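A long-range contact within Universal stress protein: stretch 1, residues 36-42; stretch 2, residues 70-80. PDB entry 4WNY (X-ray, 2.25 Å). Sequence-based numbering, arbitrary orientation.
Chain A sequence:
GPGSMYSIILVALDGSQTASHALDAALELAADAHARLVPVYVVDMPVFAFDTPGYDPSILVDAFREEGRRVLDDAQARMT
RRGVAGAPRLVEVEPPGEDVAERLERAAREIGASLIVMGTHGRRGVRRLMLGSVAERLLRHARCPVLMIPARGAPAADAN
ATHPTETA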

ATOM      1  N   ARG A  36     -13.520   5.039  -7.260  1.00 41.15           N
ATOM      2  CA  ARG A  36     -14.621   4.705  -6.371  1.00 41.50           C
ATOM      3  C   ARG A  36     -14.078   4.164  -5.056  1.00 37.99           C
ATOM      4  O   ARG A  36     -13.157   3.347  -5.045  1.00 36.82           O
ATOM      5  CB  ARG A  36     -15.552   3.681  -7.020  1.00 46.63           C
ATOM      6  CG  ARG A  36     -16.256   4.181  -8.267  1.00 52.62           C
ATOM      7  CD  ARG A  36     -17.135   3.096  -8.864  1.00 55.74           C
ATOM      8  NE  ARG A  36     -18.186   2.677  -7.942  1.00 56.17           N
ATOM      9  CZ  ARG A  36     -19.399   3.220  -7.898  1.00 58.37           C
ATOM     10  NH1 ARG A  36     -19.716   4.205  -8.727  1.00 62.53           N
ATOM     11  NH2 ARG A  36     -20.295   2.777  -7.026  1.00 57.09           N
ATOM     12  N   LEU A  37     -14.641   4.625  -3.945  1.00 36.22           N
ATOM     13  CA  LEU A  37     -14.204   4.164  -2.634  1.00 32.48           C
ATOM     14  C   LEU A  37     -15.277   3.307  -1.975  1.00 30.79           C
ATOM     15  O   LEU A  37     -16.456   3.650  -1.999  1.00 34.49           O
ATOM     16  CB  LEU A  37     -13.853   5.346  -1.733  1.00 30.31           C
ATOM     17  CG  LEU A  37     -13.123   4.990  -0.439  1.00 27.57           C
ATOM     18  CD1 LEU A  37     -11.713   4.502  -0.737  1.00 24.46           C
ATOM     19  CD2 LEU A  37     -13.094   6.180   0.502  1.00 29.60           C
ATOM     20  N   VAL A  38     -14.862   2.188  -1.396  1.00 29.44           N
ATOM     21  CA  VAL A  38     -15.789   1.307  -0.702  1.00 28.02           C
ATOM     22  C   VAL A  38     -15.267   0.985   0.692  1.00 26.43           C
ATOM     23  O   VAL A  38     -14.529   0.016   0.873  1.00 27.30           O
ATOM     24  CB  VAL A  38     -16.026  -0.011  -1.479  1.00 27.40           C
ATOM     25  CG1 VAL A  38     -16.993  -0.903  -0.723  1.00 25.26           C
ATOM     26  CG2 VAL A  38     -16.553   0.273  -2.882  1.00 28.43           C
ATOM     27  N   PRO A  39     -15.632   1.813   1.681  1.00 26.41           N
ATOM     28  CA  PRO A  39     -15.303   1.534   3.082  1.00 26.97           C
ATOM     29  C   PRO A  39     -16.073   0.328   3.606  1.00 25.99           C
ATOM     30  O   PRO A  39     -17.276   0.229   3.373  1.00 24.75           O
ATOM     31  CB  PRO A  39     -15.735   2.813   3.814  1.00 27.14           C
ATOM     32  CG  PRO A  39     -15.858   3.859   2.746  1.00 28.00           C
ATOM     33  CD  PRO A  39     -16.305   3.113   1.528  1.00 27.71           C
ATOM     34  N   VAL A  40     -15.396  -0.578   4.300  1.00 25.64           N
ATOM     35  CA  VAL A  40     -16.086  -1.724   4.875  1.00 28.46           C
ATOM     36  C   VAL A  40     -15.886  -1.785   6.385  1.00 30.60           C
ATOM     37  O   VAL A  40     -14.785  -1.568   6.894  1.00 30.82           O
ATOM     38  CB  VAL A  40     -15.625  -3.058   4.237  1.00 28.71           C
ATOM     39  CG1 VAL A  40     -15.925  -3.068   2.745  1.00 29.25           C
ATOM     40  CG2 VAL A  40     -14.148  -3.299   4.483  1.00 32.17           C
ATOM     41  N   TYR A  41     -16.973  -2.056   7.098  1.00 29.83           N
ATOM     42  CA  TYR A  41     -16.914  -2.279   8.534  1.00 31.92           C
ATOM     43  C   TYR A  41     -17.054  -3.770   8.805  1.00 33.96           C
ATOM     44  O   TYR A  41     -18.049  -4.383   8.420  1.00 36.48           O
ATOM     45  CB  TYR A  41     -18.008  -1.491   9.259  1.00 30.22           C
ATOM     46  CG  TYR A  41     -17.968  -1.627  10.767  1.00 32.63           C
ATOM     47  CD1 TYR A  41     -17.250  -0.728  11.546  1.00 33.34           C
ATOM     48  CD2 TYR A  41     -18.648  -2.654  11.411  1.00 34.58           C
ATOM     49  CE1 TYR A  41     -17.212  -0.849  12.925  1.00 37.54           C
ATOM     50  CE2 TYR A  41     -18.614  -2.782  12.786  1.00 37.08           C
ATOM     51  CZ  TYR A  41     -17.897  -1.879  13.539  1.00 39.35           C
ATOM     52  OH  TYR A  41     -17.867  -2.011  14.909  1.00 43.39           O
ATOM     53  N   VAL A  42     -16.061  -4.351   9.467  1.00 34.51           N
ATOM     54  CA  VAL A  42     -16.043  -5.789   9.697  1.00 38.18           C
ATOM     55  C   VAL A  42     -16.633  -6.165  11.050  1.00 39.70           C
ATOM     56  O   VAL A  42     -16.075  -5.831  12.095  1.00 43.02           O
ATOM     57  CB  VAL A  42     -14.610  -6.353   9.609  1.00 42.61           C
ATOM     58  N   ARG A  70     -23.226   3.655  12.203  1.00 37.95           N
ATOM     59  CA  ARG A  70     -22.721   4.978  12.551  1.00 39.31           C
ATOM     60  C   ARG A  70     -21.387   5.267  11.867  1.00 36.58           C
ATOM     61  O   ARG A  70     -21.175   6.358  11.340  1.00 37.64           O
ATOM     62  CB  ARG A  70     -22.566   5.100  14.069  1.00 44.80           C
ATOM     63  CG  ARG A  70     -23.795   4.670  14.855  1.00 51.00           C
ATOM     64  CD  ARG A  70     -24.933   5.665  14.704  1.00 56.22           C
ATOM     65  NE  ARG A  70     -26.186   5.154  15.255  1.00 62.46           N
ATOM     66  CZ  ARG A  70     -26.506   5.175  16.546  1.00 66.74           C
ATOM     67  NH1 ARG A  70     -25.661   5.678  17.436  1.00 68.66           N
ATOM     68  NH2 ARG A  70     -27.672   4.688  16.946  1.00 68.35           N
ATOM     69  N   VAL A  71     -20.495   4.280  11.879  1.00 33.69           N
ATOM     70  CA  VAL A  71     -19.173   4.421  11.275  1.00 32.23           C
ATOM     71  C   VAL A  71     -19.257   4.563   9.757  1.00 29.17           C
ATOM     72  O   VAL A  71     -18.585   5.411   9.165  1.00 28.97           O
ATOM     73  CB  VAL A  71     -18.267   3.219  11.625  1.00 32.43           C
ATOM     74  CG1 VAL A  71     -17.003   3.218  10.771  1.00 30.76           C
ATOM     75  CG2 VAL A  71     -17.919   3.233  13.106  1.00 33.13           C
ATOM     76  N   LEU A  72     -20.087   3.733   9.134  1.00 27.53           N
ATOM     77  CA  LEU A  72     -20.246   3.757   7.683  1.00 25.97           C
ATOM     78  C   LEU A  72     -21.007   4.992   7.215  1.00 28.24           C
ATOM     79  O   LEU A  72     -20.806   5.462   6.095  1.00 27.63           O
ATOM     80  CB  LEU A  72     -20.959   2.493   7.197  1.00 25.11           C
ATOM     81  CG  LEU A  72     -20.184   1.186   7.373  1.00 28.16           C
ATOM     82  CD1 LEU A  72     -20.992   0.003   6.855  1.00 28.90           C
ATOM     83  CD2 LEU A  72     -18.830   1.267   6.682  1.00 26.01           C
ATOM     84  N   ASP A  73     -21.886   5.512   8.068  1.00 29.19           N
ATOM     85  CA  ASP A  73     -22.620   6.729   7.741  1.00 30.34           C
ATOM     86  C   ASP A  73     -21.677   7.925   7.726  1.00 30.22           C
ATOM     87  O   ASP A  73     -21.806   8.819   6.890  1.00 29.47           O
ATOM     88  CB  ASP A  73     -23.759   6.972   8.732  1.00 33.75           C
ATOM     89  CG  ASP A  73     -24.975   6.112   8.445  1.00 36.89           C
ATOM     90  OD1 ASP A  73     -25.009   5.470   7.375  1.00 34.42           O
ATOM     91  OD2 ASP A  73     -25.897   6.085   9.287  1.00 41.14           O
ATOM     92  N   ASP A  74     -20.732   7.931   8.659  1.00 30.76           N
ATOM     93  CA  ASP A  74     -19.720   8.975   8.720  1.00 33.75           C
ATOM     94  C   ASP A  74     -18.787   8.897   7.519  1.00 33.60           C
ATOM     95  O   ASP A  74     -18.390   9.919   6.965  1.00 36.19           O
ATOM     96  CB  ASP A  74     -18.916   8.872  10.014  1.00 35.59           C
ATOM     97  CG  ASP A  74     -17.728   9.810  10.032  1.00 38.30           C
ATOM     98  OD1 ASP A  74     -17.915  11.003  10.357  1.00 41.54           O
ATOM     99  OD2 ASP A  74     -16.605   9.355   9.727  1.00 36.21           O
ATOM    100  N   ALA A  75     -18.439   7.675   7.129  1.00 31.33           N
ATOM    101  CA  ALA A  75     -17.595   7.459   5.961  1.00 27.75           C
ATOM    102  C   ALA A  75     -18.295   7.960   4.704  1.00 28.49           C
ATOM    103  O   ALA A  75     -17.675   8.599   3.852  1.00 28.46           O
ATOM    104  CB  ALA A  75     -17.237   5.989   5.823  1.00 23.65           C
ATOM    105  N   GLN A  76     -19.588   7.670   4.599  1.00 27.71           N
ATOM    106  CA  GLN A  76     -20.398   8.134   3.477  1.00 28.38           C
ATOM    107  C   GLN A  76     -20.464   9.658   3.449  1.00 28.89           C
ATOM    108  O   GLN A  76     -20.393  10.270   2.384  1.00 31.58           O
ATOM    109  CB  GLN A  76     -21.809   7.542   3.552  1.00 32.27           C
ATOM    110  CG  GLN A  76     -22.758   8.038   2.470  1.00 33.87           C
ATOM    111  CD  GLN A  76     -22.262   7.734   1.071  1.00 35.31           C
ATOM    112  OE1 GLN A  76     -21.700   8.600   0.398  1.00 36.79           O
ATOM    113  NE2 GLN A  76     -22.471   6.501   0.622  1.00 31.81           N
ATOM    114  N   ALA A  77     -20.592  10.263   4.629  1.00 26.09           N
ATOM    115  CA  ALA A  77     -20.647  11.716   4.748  1.00 27.95           C
ATOM    116  C   ALA A  77     -19.343  12.362   4.283  1.00 30.60           C
ATOM    117  O   ALA A  77     -19.354  13.422   3.655  1.00 31.51           O
ATOM    118  CB  ALA A  77     -20.953  12.117   6.183  1.00 26.78           C
ATOM    119  N   ARG A  78     -18.224  11.720   4.599  1.00 30.58           N
ATOM    120  CA  ARG A  78     -16.918  12.204   4.167  1.00 32.82           C
ATOM    121  C   ARG A  78     -16.770  12.090   2.652  1.00 30.73           C
ATOM    122  O   ARG A  78     -16.252  12.997   2.000  1.00 33.63           O
ATOM    123  CB  ARG A  78     -15.796  11.429   4.857  1.00 35.49           C
ATOM    124  CG  ARG A  78     -15.744  11.568   6.369  1.00 38.40           C
ATOM    125  CD  ARG A  78     -14.426  11.019   6.893  1.00 37.17           C
ATOM    126  NE  ARG A  78     -14.545  10.452   8.232  1.00 36.64           N
ATOM    127  CZ  ARG A  78     -13.513  10.026   8.954  1.00 36.44           C
ATOM    128  NH1 ARG A  78     -12.281  10.113   8.468  1.00 36.15           N
ATOM    129  NH2 ARG A  78     -13.711   9.517  10.163  1.00 35.29           N
ATOM    130  N   MET A  79     -17.228  10.969   2.101  1.00 28.49           N
ATOM    131  CA  MET A  79     -17.174  10.734   0.662  1.00 29.37           C
ATOM    132  C   MET A  79     -18.038  11.732  -0.106  1.00 30.60           C
ATOM    133  O   MET A  79     -17.624  12.259  -1.140  1.00 31.10           O
ATOM    134  CB  MET A  79     -17.617   9.306   0.338  1.00 30.01           C
ATOM    135  CG  MET A  79     -16.698   8.224   0.882  1.00 32.10           C
ATOM    136  SD  MET A  79     -17.441   6.584   0.788  1.00 33.26           S
ATOM    137  CE  MET A  79     -17.750   6.460  -0.971  1.00 35.00           C
ATOM    138  N   THR A  80     -19.238  11.985   0.407  1.00 29.29           N
ATOM    139  CA  THR A  80     -20.170  12.912  -0.225  1.00 30.24           C
ATOM    140  C   THR A  80     -19.587  14.321  -0.324  1.00 33.02           C
ATOM    141  O   THR A  80     -19.650  14.953  -1.380  1.00 34.95           O
ATOM    142  CB  THR A  80     -21.504  12.965   0.541  1.00 31.81           C
ATOM    143  OG1 THR A  80     -22.136  11.680   0.476  1.00 30.85           O
ATOM    144  CG2 THR A  80     -22.431  14.016  -0.057  1.00 34.51           C
TER

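Strand 36-42 packs against helix 70-80, the two running nearly antiparallel (168° between their N-to-C directions), with axes 8.7 Å apart at closest approach. The antiparallel course sets a simple register: Leu 37 lies nearest Met 79, Pro 39 nearest Ala 75 and Tyr 41 nearest Leu 72, with CA-CA distances of 7.9, 7.0 and 6.9 Å respectively. Alternation along the strand turns the CA-to-CB bonds of Leu 37, Pro 39 and Tyr 41 toward the helix, while those of Val 38 and Val 40 point away. On the helix, Val 71, Ala 75 and Met 79 recur every four residues and direct their CB atoms toward the strand; Leu 72 starts out sideways, but its end comes nearer.

The middle of the contact is a bump set in a shallow hollow. The small side chain of Ala 75 leaves room for the Pro 39 ring, whose CG lies 4.0 Å from Ala 75 CB. The same Pro 39 CG comes within 3.7 Å of Met 79 SD, so the tip of the ring touches two helix residues one turn apart. Leu 72 adds a looser contact, its CD2 4.5 Å from Pro 39 CB.

That Leu 72 methyl also reaches the strand backbone: CD2 is 3.8 Å from Pro 39 O and 3.8 Å from Tyr 41 N, and lies 3.9 Å from Tyr 41 CB. With chi1 m and chi2 t, the side chain extends far enough to bring one methyl over the link between Pro 39 and Tyr 41. Beside it, Val 71 CG1 approaches the Tyr 41 ring obliquely, 4.0 Å from CD1; with chi1 t, the Tyr 41 ring lies against Val 71.

At the other end, Met 79 curls its flexible thioether over the strand. Its terminal CE rests 3.3 Å from Leu 37 O, a close van der Waals approach, and 4.1 Å from Leu 37 CB.

No hydrogen bond or salt bridge crosses between the stretches; apolar side-chain packing, with methyl groups laid against backbone atoms, makes the contact and buries 334 Å², both sides summed. The side-chain hydrogen bonds within a single stretch all lie in the helix, while Arg 70 and Arg 78 also bond elsewhere in the structure. The helix backbone follows the i to i+4 pattern, as in Ala 75 N to Val 71 O (3.0 Å) and Met 79 N to Ala 75 O (3.0 Å), which holds the packing residues in line. Away from the strand, Arg 78 NE forms a salt bridge with Asp 74 OD2 at 2.8 Å, and Thr 80 OG1 donates to Gln 76 O at 2.9 Å.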